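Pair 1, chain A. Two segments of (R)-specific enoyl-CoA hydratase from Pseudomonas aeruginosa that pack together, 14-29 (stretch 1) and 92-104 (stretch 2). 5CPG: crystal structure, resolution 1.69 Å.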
# COMPACT_ATOMS: atom_id res chain seq x y z
N GLY A 14 8.89 -11.15 -20.39
CA GLY A 14 9.78 -12.06 -19.69
C GLY A 14 10.92 -11.42 -18.91
O GLY A 14 11.55 -12.11 -18.10
N GLN A 15 11.22 -10.15 -19.18
CA GLN A 15 12.21 -9.39 -18.43
C GLN A 15 11.85 -9.32 -16.96
O GLN A 15 10.70 -9.04 -16.63
CB GLN A 15 12.30 -7.99 -18.99
CG GLN A 15 13.32 -7.13 -18.35
CD GLN A 15 13.61 -5.93 -19.20
OE1 GLN A 15 12.95 -5.71 -20.22
NE2 GLN A 15 14.61 -5.14 -18.81
N LYS A 16 12.81 -9.57 -16.08
CA LYS A 16 12.53 -9.60 -14.64
C LYS A 16 13.41 -8.62 -13.87
O LYS A 16 14.44 -8.15 -14.37
CB LYS A 16 12.71 -11.03 -14.08
CG LYS A 16 11.69 -12.06 -14.63
CD LYS A 16 11.84 -13.40 -13.94
CE LYS A 16 10.77 -14.40 -14.37
NZ LYS A 16 10.83 -15.69 -13.57
N ALA A 17 12.98 -8.27 -12.66
CA ALA A 17 13.82 -7.48 -11.75
C ALA A 17 13.41 -7.85 -10.34
O ALA A 17 12.33 -8.41 -10.13
CB ALA A 17 13.66 -6.01 -11.99
N GLU A 18 14.28 -7.53 -9.38
CA GLU A 18 14.02 -7.86 -7.99
C GLU A 18 14.25 -6.65 -7.09
O GLU A 18 14.96 -5.72 -7.47
CB GLU A 18 14.92 -9.00 -7.52
CG GLU A 18 14.66 -10.33 -8.20
CD GLU A 18 15.65 -11.41 -7.73
OE1 GLU A 18 16.62 -11.04 -7.00
OE2 GLU A 18 15.45 -12.59 -8.06
N TYR A 19 13.64 -6.68 -5.91
CA TYR A 19 13.66 -5.52 -5.00
C TYR A 19 13.47 -6.13 -3.65
O TYR A 19 12.52 -6.87 -3.45
CB TYR A 19 12.53 -4.54 -5.36
CG TYR A 19 12.45 -3.29 -4.52
CD1 TYR A 19 13.35 -2.26 -4.70
CD2 TYR A 19 11.44 -3.13 -3.57
CE1 TYR A 19 13.29 -1.09 -3.94
CE2 TYR A 19 11.35 -1.97 -2.80
CZ TYR A 19 12.27 -0.97 -2.99
OH TYR A 19 12.15 0.16 -2.21
N THR A 20 14.40 -5.89 -2.71
CA THR A 20 14.34 -6.66 -1.48
C THR A 20 14.22 -5.72 -0.29
O THR A 20 14.68 -4.59 -0.34
CB THR A 20 15.58 -7.52 -1.27
OG1 THR A 20 16.71 -6.64 -1.29
CG2 THR A 20 15.69 -8.62 -2.31
N SER A 21 13.62 -6.22 0.79
CA SER A 21 13.43 -5.38 1.96
C SER A 21 13.35 -6.24 3.21
O SER A 21 12.73 -7.29 3.23
CB SER A 21 12.16 -4.54 1.83
OG SER A 21 12.01 -3.69 2.96
N SER A 22 14.00 -5.80 4.29
CA SER A 22 13.89 -6.54 5.52
C SER A 22 12.65 -6.04 6.26
O SER A 22 12.30 -4.89 6.13
CB SER A 22 15.14 -6.32 6.37
OG SER A 22 15.35 -4.93 6.52
N ILE A 23 12.00 -6.91 7.02
CA ILE A 23 10.84 -6.50 7.82
C ILE A 23 11.25 -6.25 9.27
O ILE A 23 11.25 -7.14 10.12
CB ILE A 23 9.73 -7.56 7.78
CG1 ILE A 23 9.45 -7.94 6.32
CG2 ILE A 23 8.47 -7.00 8.43
CD1 ILE A 23 9.06 -6.78 5.48
N ALA A 24 11.56 -5.00 9.55
CA ALA A 24 12.06 -4.64 10.87
C ALA A 24 10.99 -3.89 11.62
O ALA A 24 9.95 -3.52 11.08
CB ALA A 24 13.33 -3.78 10.72
N GLU A 25 11.23 -3.66 12.90
CA GLU A 25 10.26 -2.98 13.73
C GLU A 25 9.89 -1.63 13.12
O GLU A 25 8.77 -1.18 13.16
CB GLU A 25 10.85 -2.77 15.14
CG GLU A 25 9.90 -2.02 16.05
CD GLU A 25 10.41 -1.80 17.45
OE1 GLU A 25 11.54 -1.28 17.57
OE2 GLU A 25 9.66 -2.10 18.41
N ARG A 26 10.87 -0.97 12.56
CA ARG A 26 10.68 0.37 12.07
C ARG A 26 9.75 0.38 10.87
O ARG A 26 8.99 1.32 10.68
CB ARG A 26 12.06 0.92 11.70
CG ARG A 26 12.21 2.35 11.70
CD ARG A 26 13.69 2.64 11.62
NE ARG A 26 13.86 3.73 10.69
CZ ARG A 26 13.95 5.00 11.04
NH1 ARG A 26 13.93 5.34 12.32
NH2 ARG A 26 14.07 5.93 10.11
N ASP A 27 9.77 -0.71 10.09
CA ASP A 27 8.84 -0.83 8.94
C ASP A 27 7.41 -0.95 9.41
O ASP A 27 6.51 -0.34 8.83
CB ASP A 27 9.24 -2.02 8.10
CG ASP A 27 10.66 -1.86 7.59
OD1 ASP A 27 10.86 -0.98 6.76
OD2 ASP A 27 11.57 -2.55 8.05
N LEU A 28 7.21 -1.71 10.47
CA LEU A 28 5.86 -1.88 11.04
C LEU A 28 5.40 -0.55 11.55
O LEU A 28 4.26 -0.16 11.34
CB LEU A 28 5.88 -2.95 12.17
CG LEU A 28 5.61 -4.41 11.79
CD1 LEU A 28 6.28 -4.77 10.47
CD2 LEU A 28 6.04 -5.35 12.93
N GLN A 29 6.29 0.18 12.24
CA GLN A 29 5.88 1.46 12.81
C GLN A 29 5.62 2.52 11.71
O GLN A 29 4.65 3.24 11.80
CB GLN A 29 6.95 1.97 13.76
CG GLN A 29 7.06 1.11 15.00
CD GLN A 29 8.30 1.41 15.78
OE1 GLN A 29 9.34 1.77 15.22
NE2 GLN A 29 8.22 1.23 17.09
N PRO A 92 1.01 -14.73 5.76
CA PRO A 92 1.40 -13.59 6.59
C PRO A 92 2.91 -13.33 6.56
O PRO A 92 3.73 -14.21 6.23
CB PRO A 92 0.97 -14.02 7.99
CG PRO A 92 1.02 -15.49 7.94
CD PRO A 92 0.61 -15.89 6.58
N VAL A 93 3.26 -12.11 6.91
CA VAL A 93 4.65 -11.70 6.98
C VAL A 93 4.93 -11.33 8.43
O VAL A 93 4.15 -10.56 9.02
CB VAL A 93 4.92 -10.51 6.07
CG1 VAL A 93 6.40 -10.03 6.21
CG2 VAL A 93 4.58 -10.88 4.60
N LYS A 94 6.00 -11.87 9.01
CA LYS A 94 6.23 -11.68 10.43
C LYS A 94 7.41 -10.76 10.65
O LYS A 94 8.24 -10.58 9.74
CB LYS A 94 6.45 -13.03 11.13
CG LYS A 94 5.25 -13.97 10.95
CD LYS A 94 5.47 -15.34 11.59
CE LYS A 94 6.62 -16.08 10.94
NZ LYS A 94 6.55 -17.56 11.14
N LEU A 95 7.46 -10.13 11.81
CA LEU A 95 8.62 -9.36 12.22
C LEU A 95 9.86 -10.21 12.05
O LEU A 95 9.89 -11.37 12.48
CB LEU A 95 8.47 -8.92 13.68
CG LEU A 95 9.62 -8.10 14.26
CD1 LEU A 95 9.75 -6.78 13.50
CD2 LEU A 95 9.30 -7.87 15.75
N GLY A 96 10.89 -9.67 11.40
CA GLY A 96 12.09 -10.47 11.17
C GLY A 96 12.13 -11.32 9.91
O GLY A 96 13.09 -12.05 9.67
N ASP A 97 11.09 -11.25 9.08
CA ASP A 97 11.14 -11.87 7.77
C ASP A 97 11.91 -10.96 6.82
O ASP A 97 12.14 -9.80 7.13
CB ASP A 97 9.71 -12.10 7.23
CG ASP A 97 9.02 -13.25 7.90
OD1 ASP A 97 9.66 -14.00 8.65
OD2 ASP A 97 7.80 -13.44 7.68
N ASP A 98 12.34 -11.49 5.65
CA ASP A 98 12.95 -10.65 4.60
C ASP A 98 12.15 -10.92 3.35
O ASP A 98 11.91 -12.06 3.04
CB ASP A 98 14.41 -11.00 4.34
CG ASP A 98 15.34 -10.48 5.42
OD1 ASP A 98 15.64 -9.27 5.41
OD2 ASP A 98 15.80 -11.31 6.24
N LEU A 99 11.78 -9.87 2.64
CA LEU A 99 10.94 -10.08 1.46
C LEU A 99 11.70 -9.76 0.19
O LEU A 99 12.51 -8.85 0.14
CB LEU A 99 9.67 -9.22 1.53
CG LEU A 99 8.81 -9.46 2.75
CD1 LEU A 99 7.56 -8.56 2.65
CD2 LEU A 99 8.41 -10.93 2.84
N LYS A 100 11.37 -10.50 -0.86
CA LYS A 100 11.88 -10.21 -2.18
C LYS A 100 10.71 -10.01 -3.14
O LYS A 100 9.88 -10.92 -3.28
CB LYS A 100 12.77 -11.36 -2.68
CG LYS A 100 13.21 -11.22 -4.12
CD LYS A 100 14.00 -12.44 -4.55
CE LYS A 100 13.21 -13.72 -4.20
NZ LYS A 100 13.90 -15.01 -4.59
N VAL A 101 10.61 -8.82 -3.70
CA VAL A 101 9.66 -8.54 -4.76
C VAL A 101 10.26 -8.98 -6.07
O VAL A 101 11.41 -8.64 -6.39
CB VAL A 101 9.30 -7.04 -4.85
CG1 VAL A 101 8.45 -6.79 -6.08
CG2 VAL A 101 8.58 -6.59 -3.57
N GLU A 102 9.51 -9.79 -6.80
CA GLU A 102 9.91 -10.18 -8.15
C GLU A 102 8.94 -9.57 -9.15
O GLU A 102 7.74 -9.81 -9.05
CB GLU A 102 9.94 -11.69 -8.31
CG GLU A 102 10.44 -12.05 -9.72
CD GLU A 102 10.25 -13.51 -10.13
OE1 GLU A 102 9.14 -14.07 -9.99
OE2 GLU A 102 11.25 -14.09 -10.61
N LEU A 103 9.46 -8.81 -10.09
CA LEU A 103 8.63 -8.22 -11.15
C LEU A 103 8.89 -9.00 -12.41
O LEU A 103 10.02 -9.38 -12.67
CB LEU A 103 8.96 -6.75 -11.39
CG LEU A 103 8.83 -5.82 -10.19
CD1 LEU A 103 9.19 -4.41 -10.63
CD2 LEU A 103 7.39 -5.91 -9.64
N GLU A 104 7.86 -9.17 -13.24
CA GLU A 104 8.12 -9.77 -14.55
C GLU A 104 7.22 -9.13 -15.60
O GLU A 104 6.02 -9.04 -15.38
CB GLU A 104 7.84 -11.27 -14.52
CG GLU A 104 8.21 -11.94 -15.87
CD GLU A 104 7.83 -13.43 -15.90
OE1 GLU A 104 7.62 -14.03 -14.82
OE2 GLU A 104 7.74 -13.99 -17.02
O HOH W 1 8.02 -16.47 -15.23

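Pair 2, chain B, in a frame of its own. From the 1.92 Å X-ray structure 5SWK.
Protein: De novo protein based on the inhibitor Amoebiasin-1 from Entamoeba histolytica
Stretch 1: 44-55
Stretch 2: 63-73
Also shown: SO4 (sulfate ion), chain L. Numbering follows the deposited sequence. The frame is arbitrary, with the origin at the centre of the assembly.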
# COMPACT_ATOMS: atom_id res chain seq x y z
N GLY B 44 -5.57 20.18 -10.38
CA GLY B 44 -5.63 21.20 -11.40
C GLY B 44 -5.14 20.74 -12.76
O GLY B 44 -5.00 21.54 -13.69
N LEU B 45 -4.89 19.44 -12.89
CA LEU B 45 -4.30 18.89 -14.11
C LEU B 45 -4.92 17.56 -14.54
O LEU B 45 -5.41 16.81 -13.70
CB LEU B 45 -2.80 18.68 -13.92
CG LEU B 45 -1.93 19.83 -13.43
CD1 LEU B 45 -0.56 19.30 -13.03
CD2 LEU B 45 -1.80 20.91 -14.49
N SER B 46 -4.90 17.28 -15.84
CA SER B 46 -5.10 15.92 -16.31
C SER B 46 -3.76 15.42 -16.83
O SER B 46 -2.84 16.20 -17.06
CB SER B 46 -6.18 15.84 -17.39
OG SER B 46 -5.76 16.47 -18.59
N ASN B 47 -3.62 14.11 -17.00
CA ASN B 47 -2.34 13.59 -17.43
C ASN B 47 -2.44 12.27 -18.18
O ASN B 47 -3.45 11.58 -18.10
CB ASN B 47 -1.41 13.41 -16.23
CG ASN B 47 -1.75 12.19 -15.42
OD1 ASN B 47 -1.29 11.08 -15.71
ND2 ASN B 47 -2.57 12.37 -14.39
N THR B 48 -1.38 11.95 -18.91
CA THR B 48 -1.17 10.62 -19.45
C THR B 48 0.27 10.23 -19.19
O THR B 48 1.17 11.08 -19.19
CB THR B 48 -1.45 10.54 -20.95
OG1 THR B 48 -0.60 11.48 -21.63
CG2 THR B 48 -2.91 10.86 -21.26
N VAL B 49 0.49 8.94 -18.94
CA VAL B 49 1.84 8.42 -18.76
C VAL B 49 2.11 7.34 -19.80
O VAL B 49 1.30 6.44 -20.00
CB VAL B 49 2.03 7.84 -17.35
CG1 VAL B 49 3.44 7.32 -17.19
CG2 VAL B 49 1.75 8.91 -16.30
N GLU B 50 3.25 7.44 -20.47
CA GLU B 50 3.65 6.48 -21.49
C GLU B 50 5.11 6.11 -21.31
O GLU B 50 5.95 6.97 -21.00
CB GLU B 50 3.43 7.06 -22.90
N TYR B 51 5.42 4.83 -21.47
CA TYR B 51 6.80 4.38 -21.49
C TYR B 51 7.28 4.34 -22.92
O TYR B 51 6.60 3.81 -23.80
CB TYR B 51 6.95 3.01 -20.85
CG TYR B 51 8.33 2.41 -21.03
CD1 TYR B 51 8.56 1.39 -21.95
CD2 TYR B 51 9.41 2.88 -20.30
CE1 TYR B 51 9.82 0.85 -22.12
CE2 TYR B 51 10.67 2.34 -20.46
CZ TYR B 51 10.88 1.33 -21.36
OH TYR B 51 12.14 0.80 -21.51
N VAL B 52 8.46 4.91 -23.17
CA VAL B 52 9.06 4.88 -24.49
C VAL B 52 10.46 4.30 -24.36
O VAL B 52 11.32 4.89 -23.70
CB VAL B 52 9.13 6.27 -25.14
CG1 VAL B 52 9.60 6.17 -26.58
CG2 VAL B 52 7.77 6.95 -25.08
N ALA B 53 10.66 3.14 -24.95
CA ALA B 53 11.95 2.47 -24.87
C ALA B 53 13.03 3.31 -25.55
O ALA B 53 12.77 3.96 -26.56
CB ALA B 53 11.86 1.09 -25.51
N ASP B 54 14.23 3.31 -24.97
CA ASP B 54 15.39 3.88 -25.67
C ASP B 54 15.72 3.00 -26.87
O ASP B 54 16.03 1.82 -26.72
CB ASP B 54 16.60 4.00 -24.74
CG ASP B 54 16.48 5.16 -23.76
OD1 ASP B 54 15.57 6.00 -23.92
OD2 ASP B 54 17.30 5.22 -22.83
N GLN B 55 15.65 3.58 -28.07
CA GLN B 55 15.75 2.79 -29.30
C GLN B 55 17.18 2.51 -29.77
O GLN B 55 17.38 1.74 -30.71
CB GLN B 55 14.97 3.50 -30.41
CG GLN B 55 13.46 3.53 -30.20
CD GLN B 55 12.81 2.17 -30.41
OE1 GLN B 55 13.37 1.28 -31.05
NE2 GLN B 55 11.60 2.00 -29.87
N SER B 63 20.35 0.95 -20.93
CA SER B 63 19.21 0.14 -20.51
C SER B 63 17.97 1.01 -20.24
O SER B 63 18.08 2.19 -19.91
CB SER B 63 19.54 -0.67 -19.26
N GLY B 64 16.80 0.41 -20.39
CA GLY B 64 15.56 1.07 -20.03
C GLY B 64 15.07 2.06 -21.06
O GLY B 64 15.27 1.90 -22.27
N GLY B 65 14.40 3.10 -20.58
CA GLY B 65 13.81 4.06 -21.47
C GLY B 65 13.34 5.27 -20.69
O GLY B 65 13.89 5.58 -19.64
N LYS B 66 12.33 5.94 -21.22
CA LYS B 66 11.86 7.17 -20.61
C LYS B 66 10.36 7.17 -20.46
O LYS B 66 9.63 6.74 -21.35
CB LYS B 66 12.33 8.38 -21.43
CG LYS B 66 13.84 8.47 -21.51
CD LYS B 66 14.33 9.79 -22.04
CE LYS B 66 15.86 9.80 -22.06
NZ LYS B 66 16.38 8.54 -22.68
N TYR B 67 9.90 7.66 -19.32
CA TYR B 67 8.48 7.87 -19.11
C TYR B 67 8.13 9.28 -19.54
O TYR B 67 8.79 10.24 -19.14
CB TYR B 67 8.09 7.61 -17.65
CG TYR B 67 8.05 6.13 -17.35
CD1 TYR B 67 6.86 5.42 -17.41
CD2 TYR B 67 9.22 5.44 -17.06
CE1 TYR B 67 6.83 4.06 -17.15
CE2 TYR B 67 9.20 4.08 -16.81
CZ TYR B 67 8.00 3.40 -16.85
OH TYR B 67 7.99 2.05 -16.59
N HIS B 68 7.12 9.39 -20.39
CA HIS B 68 6.61 10.66 -20.83
C HIS B 68 5.33 10.93 -20.09
O HIS B 68 4.33 10.23 -20.28
CB HIS B 68 6.38 10.67 -22.34
CG HIS B 68 7.63 10.61 -23.16
ND1 HIS B 68 7.92 11.51 -24.16
CD2 HIS B 68 8.67 9.73 -23.13
CE1 HIS B 68 9.08 11.20 -24.71
NE2 HIS B 68 9.55 10.12 -24.11
N ILE B 69 5.35 11.92 -19.21
CA ILE B 69 4.14 12.30 -18.51
C ILE B 69 3.64 13.62 -19.07
O ILE B 69 4.21 14.68 -18.82
CB ILE B 69 4.35 12.40 -16.99
CG1 ILE B 69 4.92 11.08 -16.44
CG2 ILE B 69 3.02 12.71 -16.30
CD1 ILE B 69 6.43 11.03 -16.34
N LYS B 70 2.57 13.54 -19.84
CA LYS B 70 2.00 14.71 -20.48
C LYS B 70 0.93 15.30 -19.57
O LYS B 70 -0.04 14.64 -19.25
CB LYS B 70 1.41 14.34 -21.84
CG LYS B 70 0.71 15.48 -22.57
N ILE B 71 1.13 16.54 -19.12
CA ILE B 71 0.13 17.18 -18.28
C ILE B 71 -0.60 18.26 -19.06
O ILE B 71 -0.05 18.87 -19.97
CB ILE B 71 0.75 17.79 -17.01
CG1 ILE B 71 1.78 18.87 -17.37
CG2 ILE B 71 1.37 16.71 -16.12
CD1 ILE B 71 2.26 19.69 -16.17
N THR B 72 -1.86 18.48 -18.69
CA THR B 72 -2.68 19.53 -19.28
C THR B 72 -3.36 20.31 -18.16
O THR B 72 -3.99 19.72 -17.29
CB THR B 72 -3.75 18.96 -20.22
OG1 THR B 72 -3.12 18.19 -21.25
CG2 THR B 72 -4.56 20.08 -20.86
N GLY B 73 -3.22 21.63 -18.19
CA GLY B 73 -3.89 22.48 -17.21
C GLY B 73 -5.39 22.41 -17.42
O GLY B 73 -5.88 22.68 -18.52
S SO4 L . -9.11 18.30 -9.39
O1 SO4 L . -10.14 17.95 -8.42
O2 SO4 L . -8.25 19.35 -8.85
O3 SO4 L . -8.31 17.12 -9.68
O4 SO4 L . -9.75 18.79 -10.62
O HOH W 2 2.26 10.71 -21.99

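Both pairs are two-stranded antiparallel ladders, and their backbones superpose with an RMSD of 0.6 Å over N, CA and C of 14 central residues. In each pair the strand axes run at 161° between their N-to-C directions; the closest approach is 4.5 Å in pair 1 and 4.6 Å in pair 2.

The register matches as well. Hydrogen-bonded Ala17(A)–Leu103(A), Tyr19(A)–Val101(A) and Ser21(A)–Leu99(A) fall on Ser46(B)–Thr72(B), Thr48(B)–Lys70(B) and Glu50(B)–His68(B). Leu99(A) N donates to Ser21(A) O at 2.8 Å, and at the matching site His68(B) N donates to Glu50(B) O, also at 2.8 Å. The bond from Tyr19(A) N to Val101(A) O is weak: its length is 3.0 Å, but its angle is only 135°. Its counterpart, Thr48(B) N to Lys70(B) O, has the same length and a better angle of 153°.

The side chains on this framework differ most on the face carrying Glu18(A), Thr20(A), Glu102(A) and Lys100(A). There pair 1 relies on charge: Lys16(A) NZ forms a salt bridge to Glu102(A) OE2 at 3.4 Å and a longer one to Glu104(A) OE1 at 3.8 Å. The matching face of pair 2 is largely apolar. Val49(B), in the place of Thr20(A), packs its CG2 3.8 Å from CG1 of Ile69(B), which replaces Lys100(A). Where Ser22(A) CB lies 3.1 Å from Asp98(A) OD1, pair 2 sets two rings: Tyr51(B) and Tyr67(B) meet obliquely, with centroids 5.3 Å apart and planes at 54°, and Tyr51(B) CB sits over the face of the Tyr67(B) ring, 4.3 Å from its centroid.

At the end of the ladder the apolar and ionic roles are exchanged. Ile23(A) points toward the other stretch and is buried, its CD1 3.7 Å from Leu99(A) CD1 and its CG1 3.7 Å from Val93(A) CG1. Its counterpart Val52(B) is exposed, yet its CG2 approaches His68(B) CD2 to 3.5 Å. Leu95(A) reaches Leu28(A), CD1 to CD2, at 4.0 Å, whereas the matching Asp54(B) forms a salt bridge from OD1 to Lys66(B) NZ at 2.9 Å.

Glycine is common to both ends, but the geometric evidence differs. For Gly96(A), phi/psi of 88/2° would jam a CB against the preceding carbonyl oxygen. For Gly65(B), an ideal CB would clash with Val52(B) O at 2.4 Å and with Tyr51(B) OH at 2.8 Å.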